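Local coordinates for adherence and virulence protein A (Streptococcus pneumoniae, PDB 6PON) that binds fibronectin and probably contributes to the adherence and virulence of the pneumococcus, at residues T74-L83 / L131-V142; N96-V104 / Q115-M123. All coordinates share one frame; numbering follows the deposited sequence.

Contact 1: T74-L83 / L131-V142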
loop_
_atom_site.group_PDB
_atom_site.type_symbol
_atom_site.label_atom_id
_atom_site.label_comp_id
_atom_site.label_asym_id
_atom_site.label_seq_id
_atom_site.Cartn_x
_atom_site.Cartn_y
_atom_site.Cartn_z
ATOM N N THR B 74 39.390 -9.469 36.999
ATOM C CA THR B 74 38.781 -8.461 37.862
ATOM C C THR B 74 37.330 -8.199 37.452
ATOM O O THR B 74 36.439 -8.113 38.305
ATOM C CB THR B 74 39.607 -7.165 37.812
ATOM O OG1 THR B 74 40.912 -7.396 38.355
ATOM C CG2 THR B 74 38.938 -6.045 38.609
ATOM N N PHE B 75 37.078 -8.088 36.141
ATOM C CA PHE B 75 35.726 -7.837 35.657
ATOM C C PHE B 75 34.750 -8.868 36.195
ATOM O O PHE B 75 33.654 -8.520 36.641
ATOM C CB PHE B 75 35.719 -7.840 34.128
ATOM C CG PHE B 75 34.332 -7.832 33.496
ATOM C CD1 PHE B 75 33.590 -6.649 33.409
ATOM C CD2 PHE B 75 33.803 -8.988 32.938
ATOM C CE1 PHE B 75 32.350 -6.624 32.805
ATOM C CE2 PHE B 75 32.564 -8.973 32.336
ATOM C CZ PHE B 75 31.827 -7.777 32.265
ATOM N N ILE B 76 35.147 -10.140 36.189
ATOM C CA ILE B 76 34.212 -11.212 36.500
ATOM C C ILE B 76 33.917 -11.263 37.990
ATOM O O ILE B 76 32.765 -11.479 38.400
ATOM C CB ILE B 76 34.757 -12.551 35.984
ATOM C CG1 ILE B 76 34.696 -12.573 34.456
ATOM C CG2 ILE B 76 33.934 -13.706 36.550
ATOM C CD1 ILE B 76 33.285 -12.704 33.935
ATOM N N MET B 77 34.944 -11.069 38.825
ATOM C CA MET B 77 34.737 -11.108 40.271
ATOM C C MET B 77 33.792 -10.007 40.721
ATOM O O MET B 77 32.988 -10.215 41.636
ATOM C CB MET B 77 36.072 -10.982 41.016
ATOM C CG MET B 77 37.189 -11.837 40.445
ATOM S SD MET B 77 38.745 -11.719 41.353
ATOM C CE MET B 77 38.501 -13.202 42.280
ATOM N N VAL B 78 33.889 -8.820 40.112
ATOM C CA VAL B 78 32.926 -7.758 40.407
ATOM C C VAL B 78 31.524 -8.166 39.957
ATOM O O VAL B 78 30.543 -7.944 40.671
ATOM C CB VAL B 78 33.362 -6.421 39.771
ATOM C CG1 VAL B 78 32.328 -5.319 40.050
ATOM C CG2 VAL B 78 34.714 -5.997 40.299
ATOM N N LEU B 79 31.401 -8.791 38.786
ATOM C CA LEU B 79 30.071 -9.228 38.365
ATOM C C LEU B 79 29.546 -10.333 39.270
ATOM O O LEU B 79 28.351 -10.368 39.591
ATOM C CB LEU B 79 30.079 -9.683 36.897
ATOM C CG LEU B 79 29.598 -8.589 35.922
ATOM C CD1 LEU B 79 30.510 -7.368 35.962
ATOM C CD2 LEU B 79 29.431 -9.096 34.485
ATOM N N ARG B 80 30.420 -11.255 39.689
ATOM C CA ARG B 80 29.956 -12.334 40.553
ATOM C C ARG B 80 29.454 -11.786 41.880
ATOM O O ARG B 80 28.369 -12.157 42.343
ATOM C CB ARG B 80 31.063 -13.363 40.745
ATOM C CG ARG B 80 31.303 -14.194 39.469
ATOM C CD ARG B 80 32.371 -15.227 39.695
ATOM N NE ARG B 80 32.604 -16.081 38.543
ATOM C CZ ARG B 80 33.646 -16.899 38.459
ATOM N NH1 ARG B 80 34.517 -16.948 39.458
ATOM N NH2 ARG B 80 33.816 -17.667 37.393
ATOM N N LYS B 81 30.201 -10.848 42.465
ATOM C CA LYS B 81 29.798 -10.204 43.708
ATOM C C LYS B 81 28.341 -9.739 43.677
ATOM O O LYS B 81 27.651 -9.805 44.698
ATOM C CB LYS B 81 30.751 -9.032 43.993
ATOM C CG LYS B 81 30.206 -8.028 44.979
ATOM C CD LYS B 81 31.289 -7.148 45.578
ATOM C CE LYS B 81 31.994 -6.339 44.524
ATOM N NZ LYS B 81 32.872 -5.314 45.151
ATOM N N TYR B 82 27.835 -9.308 42.517
ATOM C CA TYR B 82 26.437 -8.889 42.432
ATOM C C TYR B 82 25.525 -9.903 41.771
ATOM O O TYR B 82 24.329 -9.925 42.078
ATOM C CB TYR B 82 26.309 -7.566 41.677
ATOM C CG TYR B 82 27.027 -6.446 42.366
ATOM C CD1 TYR B 82 26.440 -5.750 43.418
ATOM C CD2 TYR B 82 28.306 -6.101 41.986
ATOM C CE1 TYR B 82 27.119 -4.704 44.058
ATOM C CE2 TYR B 82 28.991 -5.078 42.610
ATOM C CZ TYR B 82 28.396 -4.381 43.642
ATOM O OH TYR B 82 29.114 -3.371 44.245
ATOM N N LEU B 83 26.032 -10.749 40.880
ATOM C CA LEU B 83 25.140 -11.571 40.068
ATOM C C LEU B 83 25.038 -13.013 40.542
ATOM O O LEU B 83 24.043 -13.680 40.216
ATOM C CB LEU B 83 25.585 -11.549 38.599
ATOM C CG LEU B 83 25.521 -10.175 37.938
ATOM C CD1 LEU B 83 25.970 -10.237 36.487
ATOM C CD2 LEU B 83 24.103 -9.597 38.062
ATOM N N LEU B 131 27.842 -3.446 34.004
ATOM C CA LEU B 131 27.016 -3.674 35.179
ATOM C C LEU B 131 26.905 -2.349 35.925
ATOM O O LEU B 131 27.914 -1.698 36.202
ATOM C CB LEU B 131 27.618 -4.756 36.083
ATOM C CG LEU B 131 26.729 -5.153 37.269
ATOM C CD1 LEU B 131 25.485 -5.971 36.832
ATOM C CD2 LEU B 131 27.525 -5.874 38.335
ATOM N N VAL B 132 25.687 -1.923 36.203
ATOM C CA VAL B 132 25.454 -0.599 36.752
ATOM C C VAL B 132 24.639 -0.760 38.017
ATOM O O VAL B 132 23.640 -1.489 38.019
ATOM C CB VAL B 132 24.728 0.312 35.747
ATOM C CG1 VAL B 132 24.383 1.637 36.389
ATOM C CG2 VAL B 132 25.589 0.513 34.534
ATOM N N ASP B 133 25.063 -0.098 39.094
ATOM C CA ASP B 133 24.281 -0.174 40.317
ATOM C C ASP B 133 23.014 0.644 40.176
ATOM O O ASP B 133 23.057 1.792 39.741
ATOM C CB ASP B 133 25.052 0.318 41.525
ATOM C CG ASP B 133 24.204 0.264 42.763
ATOM O OD1 ASP B 133 23.479 1.237 43.027
ATOM O OD2 ASP B 133 24.212 -0.784 43.432
ATOM N N LYS B 134 21.897 0.064 40.610
ATOM C CA LYS B 134 20.584 0.602 40.271
ATOM C C LYS B 134 20.275 1.899 41.020
ATOM O O LYS B 134 19.606 2.787 40.470
ATOM C CB LYS B 134 19.521 -0.459 40.554
ATOM C CG LYS B 134 18.097 -0.024 40.311
ATOM C CD LYS B 134 17.699 -0.225 38.873
ATOM C CE LYS B 134 16.220 0.051 38.666
ATOM N NZ LYS B 134 15.897 0.023 37.222
ATOM N N SER B 135 20.746 2.033 42.267
ATOM C CA SER B 135 20.463 3.240 43.040
ATOM C C SER B 135 21.427 4.366 42.683
ATOM O O SER B 135 21.003 5.456 42.279
ATOM C CB SER B 135 20.515 2.936 44.538
ATOM O OG SER B 135 21.576 2.053 44.833
ATOM N N SER B 136 22.733 4.114 42.799
ATOM C CA SER B 136 23.721 5.149 42.506
ATOM C C SER B 136 23.841 5.458 41.014
ATOM O O SER B 136 24.295 6.553 40.668
ATOM C CB SER B 136 25.085 4.733 43.058
ATOM O OG SER B 136 25.532 3.540 42.433
ATOM N N HIS B 137 23.466 4.525 40.134
ATOM C CA HIS B 137 23.629 4.658 38.681
ATOM C C HIS B 137 25.104 4.775 38.270
ATOM O O HIS B 137 25.437 5.335 37.214
ATOM C CB HIS B 137 22.799 5.820 38.137
ATOM C CG HIS B 137 21.329 5.646 38.361
ATOM N ND1 HIS B 137 20.588 4.679 37.711
ATOM C CD2 HIS B 137 20.464 6.294 39.181
ATOM C CE1 HIS B 137 19.330 4.746 38.112
ATOM N NE2 HIS B 137 19.229 5.716 39.006
ATOM N N LYS B 138 25.992 4.214 39.085
ATOM C CA LYS B 138 27.415 4.158 38.789
ATOM C C LYS B 138 27.762 2.813 38.167
ATOM O O LYS B 138 27.184 1.781 38.528
ATOM C CB LYS B 138 28.244 4.386 40.063
ATOM C CG LYS B 138 28.132 5.809 40.618
ATOM C CD LYS B 138 29.036 6.061 41.830
ATOM C CE LYS B 138 28.986 7.551 42.211
ATOM N NZ LYS B 138 29.913 7.957 43.314
ATOM N N ILE B 139 28.697 2.828 37.219
ATOM C CA ILE B 139 29.192 1.578 36.653
ATOM C C ILE B 139 29.934 0.801 37.731
ATOM O O ILE B 139 30.945 1.272 38.273
ATOM C CB ILE B 139 30.095 1.840 35.444
ATOM C CG1 ILE B 139 29.248 2.315 34.263
ATOM C CG2 ILE B 139 30.895 0.569 35.080
ATOM C CD1 ILE B 139 29.727 3.614 33.679
ATOM N N LEU B 140 29.435 -0.392 38.055
ATOM C CA LEU B 140 30.180 -1.264 38.951
ATOM C C LEU B 140 31.382 -1.882 38.243
ATOM O O LEU B 140 32.447 -2.055 38.850
ATOM C CB LEU B 140 29.252 -2.334 39.519
ATOM C CG LEU B 140 28.118 -1.761 40.385
ATOM C CD1 LEU B 140 26.967 -2.779 40.556
ATOM C CD2 LEU B 140 28.670 -1.244 41.771
ATOM N N GLU B 141 31.242 -2.196 36.958
ATOM C CA GLU B 141 32.308 -2.809 36.167
ATOM C C GLU B 141 31.840 -2.872 34.712
ATOM O O GLU B 141 30.648 -2.744 34.419
ATOM C CB GLU B 141 32.677 -4.193 36.734
ATOM C CG GLU B 141 33.927 -4.887 36.213
ATOM C CD GLU B 141 35.144 -3.999 35.942
ATOM O OE1 GLU B 141 36.165 -4.130 36.651
ATOM O OE2 GLU B 141 35.121 -3.217 34.965
ATOM N N VAL B 142 32.790 -3.027 33.798
ATOM C CA VAL B 142 32.482 -2.853 32.388
ATOM C C VAL B 142 33.542 -3.575 31.573
ATOM O O VAL B 142 34.745 -3.425 31.821
ATOM C CB VAL B 142 32.391 -1.362 32.007
ATOM C CG1 VAL B 142 33.588 -0.592 32.552
ATOM C CG2 VAL B 142 32.325 -1.204 30.502
#
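Leu131, Glu141 and Tyr82 contribute about half of the surface buried between the helix 74-83 and the last two strands of a five-stranded antiparallel sheet, a worked example of a helix seated on a sheet edge by carbon contacts. Leu131 packs against Leu79, Tyr82 and Leu83: its CB meets Leu79 CD1 at 3.9 Å, while CD2 lies 3.7 Å from Tyr82 CD2 and CD1 reaches toward Leu83 CD2. Tyr82 takes Leu140 on its ring, with Leu140 CD1 3.7 Å from the centroid and 11° off the normal, a CH-pi contact over the face. A classic beta bulge opposite Leu131 sets Leu140 and Glu141, neighbours in sequence, both toward the helix. Glu141 CB lies 3.5 Å from Val78 CG1. With CG anti to the backbone N (chi1 -169°), Glu141 brings that atom to 3.3 Å from Phe75 CD1. The carboxylate folds back: OE2 accepts from Val142 N at 2.6 Å through its anti lone pair and also forms a hydrogen bond with His145 NE2. With OE2 satisfied by these two partners, the buried acid can turn its CB and CG to apolar neighbours.

Contact 2: N96-V104 / Q115-M123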
loop_
_atom_site.group_PDB
_atom_site.type_symbol
_atom_site.label_atom_id
_atom_site.label_comp_id
_atom_site.label_asym_id
_atom_site.label_seq_id
_atom_site.Cartn_x
_atom_site.Cartn_y
_atom_site.Cartn_z
ATOM N N ASN B 96 13.775 0.690 20.111
ATOM C CA ASN B 96 14.157 -0.294 19.107
ATOM C C ASN B 96 15.643 -0.194 18.801
ATOM O O ASN B 96 16.086 -0.561 17.714
ATOM C CB ASN B 96 13.345 -0.140 17.822
ATOM C CG ASN B 96 13.319 -1.420 16.987
ATOM O OD1 ASN B 96 13.005 -2.495 17.496
ATOM N ND2 ASN B 96 13.650 -1.304 15.697
ATOM N N ASP B 97 16.423 0.304 19.756
ATOM C CA ASP B 97 17.860 0.399 19.579
ATOM C C ASP B 97 18.508 -0.936 19.950
ATOM O O ASP B 97 17.854 -1.850 20.453
ATOM C CB ASP B 97 18.414 1.541 20.425
ATOM C CG ASP B 97 19.731 2.092 19.895
ATOM O OD1 ASP B 97 20.380 1.459 19.023
ATOM O OD2 ASP B 97 20.125 3.174 20.377
ATOM N N ARG B 98 19.808 -1.049 19.682
ATOM C CA ARG B 98 20.560 -2.276 19.953
ATOM C C ARG B 98 21.163 -2.246 21.361
ATOM O O ARG B 98 22.377 -2.289 21.558
ATOM C CB ARG B 98 21.635 -2.481 18.889
ATOM C CG ARG B 98 21.096 -2.840 17.468
ATOM C CD ARG B 98 22.130 -2.532 16.383
ATOM N NE ARG B 98 22.560 -1.156 16.590
ATOM C CZ ARG B 98 23.719 -0.646 16.189
ATOM N NH1 ARG B 98 24.606 -1.404 15.552
ATOM N NH2 ARG B 98 24.005 0.619 16.473
ATOM N N ILE B 99 20.273 -2.179 22.353
ATOM C CA ILE B 99 20.644 -2.121 23.764
ATOM C C ILE B 99 19.667 -2.965 24.563
ATOM O O ILE B 99 18.448 -2.788 24.439
ATOM C CB ILE B 99 20.626 -0.686 24.319
ATOM C CG1 ILE B 99 21.362 0.258 23.385
ATOM C CG2 ILE B 99 21.222 -0.659 25.739
ATOM C CD1 ILE B 99 21.449 1.638 23.897
ATOM N N VAL B 100 20.193 -3.837 25.424
ATOM C CA VAL B 100 19.365 -4.645 26.314
ATOM C C VAL B 100 19.766 -4.397 27.755
ATOM O O VAL B 100 20.956 -4.349 28.089
ATOM C CB VAL B 100 19.455 -6.149 26.000
ATOM C CG1 VAL B 100 18.630 -6.921 26.999
ATOM C CG2 VAL B 100 18.973 -6.408 24.583
ATOM N N GLU B 101 18.754 -4.264 28.612
ATOM C CA GLU B 101 18.935 -4.050 30.034
ATOM C C GLU B 101 18.271 -5.186 30.796
ATOM O O GLU B 101 17.102 -5.514 30.555
ATOM C CB GLU B 101 18.372 -2.699 30.469
ATOM C CG GLU B 101 19.145 -1.533 29.855
ATOM C CD GLU B 101 18.664 -0.186 30.332
ATOM O OE1 GLU B 101 17.563 -0.110 30.905
ATOM O OE2 GLU B 101 19.401 0.798 30.142
ATOM N N ILE B 102 19.038 -5.777 31.706
ATOM C CA ILE B 102 18.628 -6.903 32.517
ATOM C C ILE B 102 18.708 -6.433 33.958
ATOM O O ILE B 102 19.810 -6.188 34.477
ATOM C CB ILE B 102 19.524 -8.130 32.295
ATOM C CG1 ILE B 102 19.457 -8.572 30.835
ATOM C CG2 ILE B 102 19.139 -9.240 33.292
ATOM C CD1 ILE B 102 20.485 -9.600 30.446
ATOM N N THR B 103 17.558 -6.302 34.605
ATOM C CA THR B 103 17.535 -5.884 35.996
ATOM C C THR B 103 17.524 -7.115 36.889
ATOM O O THR B 103 16.804 -8.091 36.630
ATOM C CB THR B 103 16.332 -4.987 36.290
ATOM O OG1 THR B 103 16.266 -3.963 35.301
ATOM C CG2 THR B 103 16.509 -4.311 37.609
ATOM N N VAL B 104 18.355 -7.068 37.929
ATOM C CA VAL B 104 18.536 -8.171 38.861
ATOM C C VAL B 104 18.522 -7.630 40.278
ATOM O O VAL B 104 18.850 -6.470 40.543
ATOM C CB VAL B 104 19.855 -8.935 38.642
ATOM C CG1 VAL B 104 19.945 -9.438 37.222
ATOM C CG2 VAL B 104 21.037 -8.031 39.001
ATOM N N GLN B 115 20.329 -4.130 44.141
ATOM C CA GLN B 115 19.822 -4.188 42.773
ATOM C C GLN B 115 20.888 -3.702 41.795
ATOM O O GLN B 115 21.682 -2.815 42.112
ATOM C CB GLN B 115 18.564 -3.335 42.580
ATOM C CG GLN B 115 17.250 -4.118 42.498
ATOM C CD GLN B 115 16.073 -3.296 41.909
ATOM O OE1 GLN B 115 16.006 -2.071 42.054
ATOM N NE2 GLN B 115 15.155 -3.982 41.230
ATOM N N ALA B 116 20.888 -4.271 40.591
ATOM C CA ALA B 116 21.825 -3.833 39.569
ATOM C C ALA B 116 21.234 -4.113 38.197
ATOM O O ALA B 116 20.329 -4.937 38.043
ATOM C CB ALA B 116 23.194 -4.523 39.727
ATOM N N THR B 117 21.761 -3.422 37.194
ATOM C CA THR B 117 21.317 -3.582 35.812
ATOM C C THR B 117 22.495 -4.038 34.962
ATOM O O THR B 117 23.547 -3.389 34.956
ATOM C CB THR B 117 20.762 -2.280 35.240
ATOM O OG1 THR B 117 19.848 -1.684 36.170
ATOM C CG2 THR B 117 20.051 -2.554 33.908
ATOM N N LEU B 118 22.327 -5.151 34.260
ATOM C CA LEU B 118 23.342 -5.649 33.344
ATOM C C LEU B 118 22.949 -5.186 31.949
ATOM O O LEU B 118 21.859 -5.514 31.478
ATOM C CB LEU B 118 23.451 -7.172 33.427
ATOM C CG LEU B 118 24.448 -7.881 32.504
ATOM C CD1 LEU B 118 25.881 -7.495 32.825
ATOM C CD2 LEU B 118 24.249 -9.381 32.580
ATOM N N ILE B 119 23.813 -4.397 31.311
ATOM C CA ILE B 119 23.509 -3.707 30.061
ATOM C C ILE B 119 24.470 -4.180 28.979
ATOM O O ILE B 119 25.694 -4.136 29.173
ATOM C CB ILE B 119 23.633 -2.180 30.202
ATOM C CG1 ILE B 119 22.775 -1.636 31.345
ATOM C CG2 ILE B 119 23.324 -1.503 28.856
ATOM C CD1 ILE B 119 22.954 -0.118 31.580
ATOM N N ILE B 120 23.927 -4.580 27.824
ATOM C CA ILE B 120 24.745 -4.843 26.647
ATOM C C ILE B 120 24.371 -3.834 25.571
ATOM O O ILE B 120 23.188 -3.641 25.276
ATOM C CB ILE B 120 24.613 -6.294 26.130
ATOM C CG1 ILE B 120 25.494 -6.491 24.893
ATOM C CG2 ILE B 120 23.144 -6.688 25.806
ATOM C CD1 ILE B 120 25.499 -7.915 24.349
ATOM N N GLU B 121 25.383 -3.173 25.016
ATOM C CA GLU B 121 25.244 -2.254 23.898
ATOM C C GLU B 121 25.947 -2.886 22.711
ATOM O O GLU B 121 27.152 -3.159 22.777
ATOM C CB GLU B 121 25.869 -0.896 24.210
ATOM C CG GLU B 121 25.409 -0.269 25.510
ATOM C CD GLU B 121 26.283 0.910 25.880
ATOM O OE1 GLU B 121 27.275 1.136 25.136
ATOM O OE2 GLU B 121 25.984 1.600 26.887
ATOM N N ILE B 122 25.196 -3.124 21.645
ATOM C CA ILE B 122 25.723 -3.741 20.438
ATOM C C ILE B 122 25.843 -2.618 19.418
ATOM O O ILE B 122 24.896 -2.294 18.701
ATOM C CB ILE B 122 24.844 -4.885 19.963
ATOM C CG1 ILE B 122 24.771 -5.924 21.079
ATOM C CG2 ILE B 122 25.411 -5.495 18.699
ATOM C CD1 ILE B 122 23.626 -6.875 20.949
ATOM N N MET B 123 27.028 -2.011 19.373
ATOM C CA MET B 123 27.326 -0.787 18.637
ATOM C C MET B 123 28.629 -0.931 17.879
ATOM O O MET B 123 29.506 -0.067 17.942
ATOM C CB MET B 123 27.429 0.414 19.578
ATOM C CG MET B 123 26.234 0.605 20.509
ATOM S SD MET B 123 24.888 1.417 19.648
ATOM C CE MET B 123 23.542 1.214 20.806
#
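Arg98 and Ile122 join at the open end of a beta hairpin, where Ile122 N donates to Arg98 O over 2.9 Å in a nearly straight bond (174°). The guanidinium of Arg98 lies across the next carbonyl, with Ile122 O over the centre of one face, 3.1 Å above the plane, too poorly angled for an N-H bond; NH2 also comes to 3.4 Å from Met123 SD. Bent at chi2 (-81°), Met123 carries its CE to Ile99 CG1 at 3.5 Å and close to Asp97 OD1, which accepts from Arg98 N at the inverse gamma turn centred on Arg98. Farther along, Val100, Ile102 and Val104 form hydrogen-bonded pairs with Ile120, Leu118 and Ala116. These six side chains make one apolar face, where Val100 CB meets Ile120 CG2 at 3.7 Å; it packs on helix 5-19 through Leu8 and on strand 44-51 through Leu48 and Leu50. On the other face, buried Glu121 has a salt bridge to Arg154 and a hydrogen bond to Tyr162 OH, both from outside the hairpin. The ladder satisfies the hydrogen-bonded pairs, and the neighbouring strands take outward-facing backbone groups of Glu101, Thr103, Gln115 and Thr117.

Both contacts are largely buried and draw on one five-stranded antiparallel sheet, yet they show two ways of building with it. Contact 2 makes the sheet itself, joining its second and third strands by a backbone ladder near the middle; contact 1 lies at the far end of the sheet, where helix 74-83 rests on the fourth and fifth strands mainly through side-chain packing, with no hydrogen bonds between the segments. Their centres lie about 13 Å apart, and they meet where Val132 O probably accepts from Thr117 N and Lys134 N probably donates to Gln115 O. Along the chain, the hairpin of contact 2 is nested inside the loop that contact 1 closes. Contact 1 is the more mixed in exposure, with Thr74 at its exposed margin.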